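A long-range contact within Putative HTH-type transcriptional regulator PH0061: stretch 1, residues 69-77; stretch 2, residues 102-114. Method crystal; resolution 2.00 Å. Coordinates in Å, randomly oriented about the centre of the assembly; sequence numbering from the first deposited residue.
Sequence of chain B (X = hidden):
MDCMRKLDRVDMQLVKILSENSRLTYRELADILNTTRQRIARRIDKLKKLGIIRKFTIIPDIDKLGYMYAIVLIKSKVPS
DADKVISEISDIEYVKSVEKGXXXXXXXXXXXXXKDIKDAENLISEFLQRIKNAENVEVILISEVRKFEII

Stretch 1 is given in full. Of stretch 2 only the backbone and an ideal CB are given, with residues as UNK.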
# COMPACT_ATOMS: atom_id res chain seq x y z
N TYR B 69 9.47 -2.82 6.64
CA TYR B 69 8.60 -3.74 5.92
C TYR B 69 9.33 -5.02 5.59
O TYR B 69 10.56 -5.07 5.53
CB TYR B 69 8.13 -3.14 4.58
CG TYR B 69 7.00 -2.15 4.67
CD1 TYR B 69 5.85 -2.43 5.40
CD2 TYR B 69 7.05 -0.95 3.95
CE1 TYR B 69 4.78 -1.54 5.43
CE2 TYR B 69 5.99 -0.05 3.97
CZ TYR B 69 4.85 -0.36 4.71
OH TYR B 69 3.78 0.51 4.72
N ALA B 70 8.55 -6.07 5.36
CA ALA B 70 9.07 -7.36 4.96
C ALA B 70 8.02 -7.86 3.98
O ALA B 70 6.82 -7.67 4.20
CB ALA B 70 9.17 -8.31 6.15
N ILE B 71 8.48 -8.45 2.89
CA ILE B 71 7.56 -8.99 1.90
C ILE B 71 7.77 -10.49 1.95
O ILE B 71 8.90 -10.96 1.92
CB ILE B 71 7.88 -8.49 0.47
CG1 ILE B 71 7.72 -6.97 0.38
CG2 ILE B 71 6.98 -9.19 -0.53
CD1 ILE B 71 6.29 -6.48 0.52
N VAL B 72 6.67 -11.23 2.06
CA VAL B 72 6.74 -12.68 2.10
C VAL B 72 6.12 -13.23 0.81
O VAL B 72 4.96 -12.98 0.49
CB VAL B 72 6.01 -13.24 3.34
CG1 VAL B 72 6.08 -14.77 3.35
CG2 VAL B 72 6.66 -12.67 4.59
N LEU B 73 6.94 -13.96 0.07
CA LEU B 73 6.52 -14.55 -1.20
C LEU B 73 6.26 -16.03 -0.93
O LEU B 73 7.14 -16.77 -0.48
CB LEU B 73 7.65 -14.38 -2.22
CG LEU B 73 8.19 -12.95 -2.33
CD1 LEU B 73 9.49 -12.95 -3.11
CD2 LEU B 73 7.15 -12.06 -2.99
N ILE B 74 5.04 -16.47 -1.21
CA ILE B 74 4.67 -17.85 -0.95
C ILE B 74 4.23 -18.63 -2.18
O ILE B 74 3.46 -18.14 -3.00
CB ILE B 74 3.52 -17.93 0.08
CG1 ILE B 74 3.91 -17.20 1.36
CG2 ILE B 74 3.17 -19.38 0.36
CD1 ILE B 74 2.72 -16.88 2.29
N LYS B 75 4.74 -19.85 -2.29
CA LYS B 75 4.34 -20.75 -3.37
C LYS B 75 3.65 -21.93 -2.69
O LYS B 75 4.28 -22.66 -1.93
CB LYS B 75 5.55 -21.24 -4.16
CG LYS B 75 5.16 -22.04 -5.40
CD LYS B 75 4.28 -21.20 -6.31
CE LYS B 75 3.76 -21.97 -7.52
NZ LYS B 75 2.88 -21.09 -8.37
N SER B 76 2.36 -22.11 -2.96
CA SER B 76 1.58 -23.19 -2.37
C SER B 76 1.66 -24.52 -3.13
O SER B 76 1.97 -24.57 -4.32
CB SER B 76 0.11 -22.78 -2.27
OG SER B 76 -0.05 -21.67 -1.40
N LYS B 77 1.37 -25.60 -2.41
CA LYS B 77 1.37 -26.93 -3.00
C LYS B 77 0.01 -27.20 -3.64
O LYS B 77 -0.06 -27.91 -4.64
CB LYS B 77 1.65 -27.98 -1.92
CG LYS B 77 2.97 -27.81 -1.19
CD LYS B 77 3.11 -28.87 -0.09
CE LYS B 77 4.37 -28.66 0.73
NZ LYS B 77 5.60 -28.74 -0.10
N UNK B 102 -0.61 -14.83 -10.06
CA UNK B 102 -0.32 -15.81 -11.09
C UNK B 102 1.15 -15.59 -11.43
O UNK B 102 1.52 -14.52 -11.93
CB UNK B 102 -1.23 -15.67 -12.31
N UNK B 103 1.98 -16.59 -11.14
CA UNK B 103 3.40 -16.47 -11.41
C UNK B 103 4.23 -17.36 -10.50
O UNK B 103 3.71 -18.34 -9.96
CB UNK B 103 3.84 -15.01 -11.26
N UNK B 104 5.50 -17.02 -10.29
CA UNK B 104 6.35 -17.85 -9.45
C UNK B 104 5.84 -18.03 -8.02
O UNK B 104 6.11 -19.05 -7.39
CB UNK B 104 7.76 -17.25 -9.41
N UNK B 105 5.11 -17.05 -7.51
CA UNK B 105 4.55 -17.13 -6.16
C UNK B 105 3.07 -16.81 -6.26
O UNK B 105 2.68 -15.83 -6.90
CB UNK B 105 5.26 -16.18 -5.19
N UNK B 106 2.23 -17.63 -5.63
CA UNK B 106 0.79 -17.39 -5.70
C UNK B 106 0.24 -16.56 -4.54
O UNK B 106 -0.89 -16.09 -4.60
CB UNK B 106 0.06 -18.73 -5.75
N UNK B 107 1.04 -16.36 -3.50
CA UNK B 107 0.60 -15.55 -2.37
C UNK B 107 1.70 -14.55 -2.04
O UNK B 107 2.87 -14.91 -1.88
CB UNK B 107 0.27 -16.42 -1.16
N UNK B 108 1.31 -13.28 -1.97
CA UNK B 108 2.23 -12.19 -1.67
C UNK B 108 1.72 -11.48 -0.43
O UNK B 108 0.59 -11.01 -0.41
CB UNK B 108 2.36 -11.22 -2.85
N UNK B 109 2.57 -11.40 0.59
CA UNK B 109 2.19 -10.79 1.86
C UNK B 109 3.14 -9.68 2.31
O UNK B 109 4.35 -9.80 2.17
CB UNK B 109 2.12 -11.87 2.94
N UNK B 110 2.58 -8.61 2.83
CA UNK B 110 3.40 -7.53 3.35
C UNK B 110 3.21 -7.49 4.85
O UNK B 110 2.08 -7.53 5.34
CB UNK B 110 3.04 -6.19 2.71
N UNK B 111 4.32 -7.43 5.58
CA UNK B 111 4.31 -7.37 7.04
C UNK B 111 4.95 -6.07 7.52
O UNK B 111 5.90 -5.57 6.91
CB UNK B 111 5.04 -8.58 7.63
N UNK B 112 4.41 -5.52 8.60
CA UNK B 112 4.98 -4.32 9.22
C UNK B 112 5.67 -4.89 10.45
O UNK B 112 5.01 -5.46 11.32
CB UNK B 112 3.94 -3.25 9.55
N UNK B 113 6.99 -4.76 10.51
CA UNK B 113 7.76 -5.30 11.62
C UNK B 113 8.51 -4.22 12.39
O UNK B 113 8.68 -3.10 11.90
CB UNK B 113 8.75 -6.35 11.11
N UNK B 114 8.96 -4.55 13.61
CA UNK B 114 9.70 -3.59 14.43
C UNK B 114 11.05 -3.42 13.74
O UNK B 114 11.59 -4.38 13.19
CB UNK B 114 9.85 -4.06 15.88

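Position 102 points away from stretch 1, which sets no demand there; it is Val-102. Position 103 has phi/psi of 154/-157, where any CB would jam against the preceding carbonyl, so glycine is required. It is Gly-103, whose O accepts a weak hydrogen bond from Lys-75 NZ (3.3 Å). At 104 CB points sideways with no stretch 1 atom within 5.5 Å of the ideal CB, so many residues would suit; Arg-104 leads its end away.

At 105 the ideal CB lies 4.2 Å from Leu-73 CB, beside an aliphatic surface that a flat ring or a branched aliphatic chain could cover. Tyr-105 lays one ring face on it, with Leu-73 CB 3.7 Å from the ring centroid, a CH-pi contact.

Position 106 sits before the paired strand, its CB sideways. Ile-74 O and Lys-75 NZ lie nearest the CB, and Ser-76 N and OG are within reach of a short polar chain. One carrying an acceptor suits, and a donor as well could serve both. Asn-106 does this: Ser-76 N donates to Asn-106 OD1 (2.7 Å), and Asn-106 ND2 donates to Ser-76 OG (3.1 Å).

From 107 the backbone runs antiparallel to stretch 1, and side chains alternate between faces. At 107 the ideal CB is 3.8 Å from Ile-74 CB, calling for an aliphatic residue, preferably beta-branched in a strand. Ile-107 packs there, and Ile-74 N donates to Ile-107 O (2.8 Å).

Position 108 faces the side of Ile-71 and Leu-73, with room for a medium or long aliphatic chain. Ile-108 reaches Leu-73 CD2 with CD1 (3.4 Å) and Ile-71 CG2 with CG2 (4.2 Å).

Position 109 lies opposite Val-72, near Ile-74 CD1; valine or isoleucine would fit. Val-109 CB lies 4.1 Å from Val-72 CB.

At 110 the CB is close to Ile-71 CD1, and the ring of Tyr-69 lies within reach: a long aliphatic chain, or one ending in a cation, could use both. Arg-110 stations its guanidinium over the ring, CZ 4.3 Å from the Tyr-69 centroid, a cation-pi contact, while Ile-71 CD1 covers one guanidinium face.

Position 111 faces small Ala-70 and Val-72 CG2, favouring a larger aliphatic residue. Leu-111 CD1 lies 3.8 Å from Val-72 CG2.

At 112 the ideal CB is 4.5 Å from Tyr-69 CE1, so an aliphatic side chain of some length would suit; Leu-112 CD1 lies 3.9 Å from Tyr-69 CE1. Position 113 points sideways, but a long aliphatic chain could reach Ala-70: Leu-113 CD1 lies 3.5 Å from Ala-70 CB. Position 114 is out of reach; it is Pro-114.

Stretch 2, residues 102-114: VGRYNIIVRLLLP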
# COMPACT_ATOMS: atom_id res chain seq x y z
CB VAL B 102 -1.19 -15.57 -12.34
CG1 VAL B 102 -0.75 -16.51 -13.46
CG2 VAL B 102 -2.65 -15.78 -12.00
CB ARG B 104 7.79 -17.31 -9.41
CG ARG B 104 8.70 -18.19 -8.56
CD ARG B 104 10.16 -17.75 -8.54
NE ARG B 104 10.94 -18.40 -9.59
CZ ARG B 104 12.26 -18.54 -9.56
NH1 ARG B 104 12.95 -18.08 -8.52
NH2 ARG B 104 12.89 -19.14 -10.55
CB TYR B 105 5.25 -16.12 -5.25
CG TYR B 105 6.75 -16.32 -5.20
CD1 TYR B 105 7.31 -17.31 -4.41
CD2 TYR B 105 7.60 -15.52 -5.97
CE1 TYR B 105 8.69 -17.51 -4.38
CE2 TYR B 105 8.98 -15.71 -5.95
CZ TYR B 105 9.51 -16.71 -5.16
OH TYR B 105 10.87 -16.92 -5.14
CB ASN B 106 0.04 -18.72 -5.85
CG ASN B 106 0.34 -19.70 -4.74
OD1 ASN B 106 1.48 -20.12 -4.55
ND2 ASN B 106 -0.69 -20.09 -4.00
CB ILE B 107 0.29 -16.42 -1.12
CG1 ILE B 107 -0.79 -17.45 -1.46
CG2 ILE B 107 -0.21 -15.53 0.02
CD1 ILE B 107 -1.03 -18.48 -0.38
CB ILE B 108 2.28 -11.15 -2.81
CG1 ILE B 108 2.64 -11.84 -4.13
CG2 ILE B 108 3.32 -10.07 -2.49
CD1 ILE B 108 3.96 -12.55 -4.09
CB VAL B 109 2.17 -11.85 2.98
CG1 VAL B 109 1.73 -11.21 4.31
CG2 VAL B 109 1.25 -13.00 2.60
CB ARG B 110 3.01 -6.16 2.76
CG ARG B 110 3.79 -5.01 3.40
CD ARG B 110 3.33 -3.64 2.90
NE ARG B 110 3.61 -3.43 1.49
CZ ARG B 110 4.82 -3.17 0.99
NH1 ARG B 110 5.87 -3.08 1.79
NH2 ARG B 110 4.98 -2.99 -0.32
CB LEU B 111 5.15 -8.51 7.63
CG LEU B 111 4.92 -9.96 7.21
CD1 LEU B 111 5.97 -10.84 7.90
CD2 LEU B 111 3.51 -10.39 7.57
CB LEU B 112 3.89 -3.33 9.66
CG LEU B 112 4.44 -2.05 10.31
CD1 LEU B 112 5.19 -1.24 9.26
CD2 LEU B 112 3.31 -1.23 10.91
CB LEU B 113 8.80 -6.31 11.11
CG LEU B 113 8.35 -7.41 10.15
CD1 LEU B 113 9.57 -8.09 9.57
CD2 LEU B 113 7.45 -8.40 10.87
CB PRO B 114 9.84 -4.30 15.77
CG PRO B 114 8.67 -5.24 15.79
CD PRO B 114 8.65 -5.76 14.39
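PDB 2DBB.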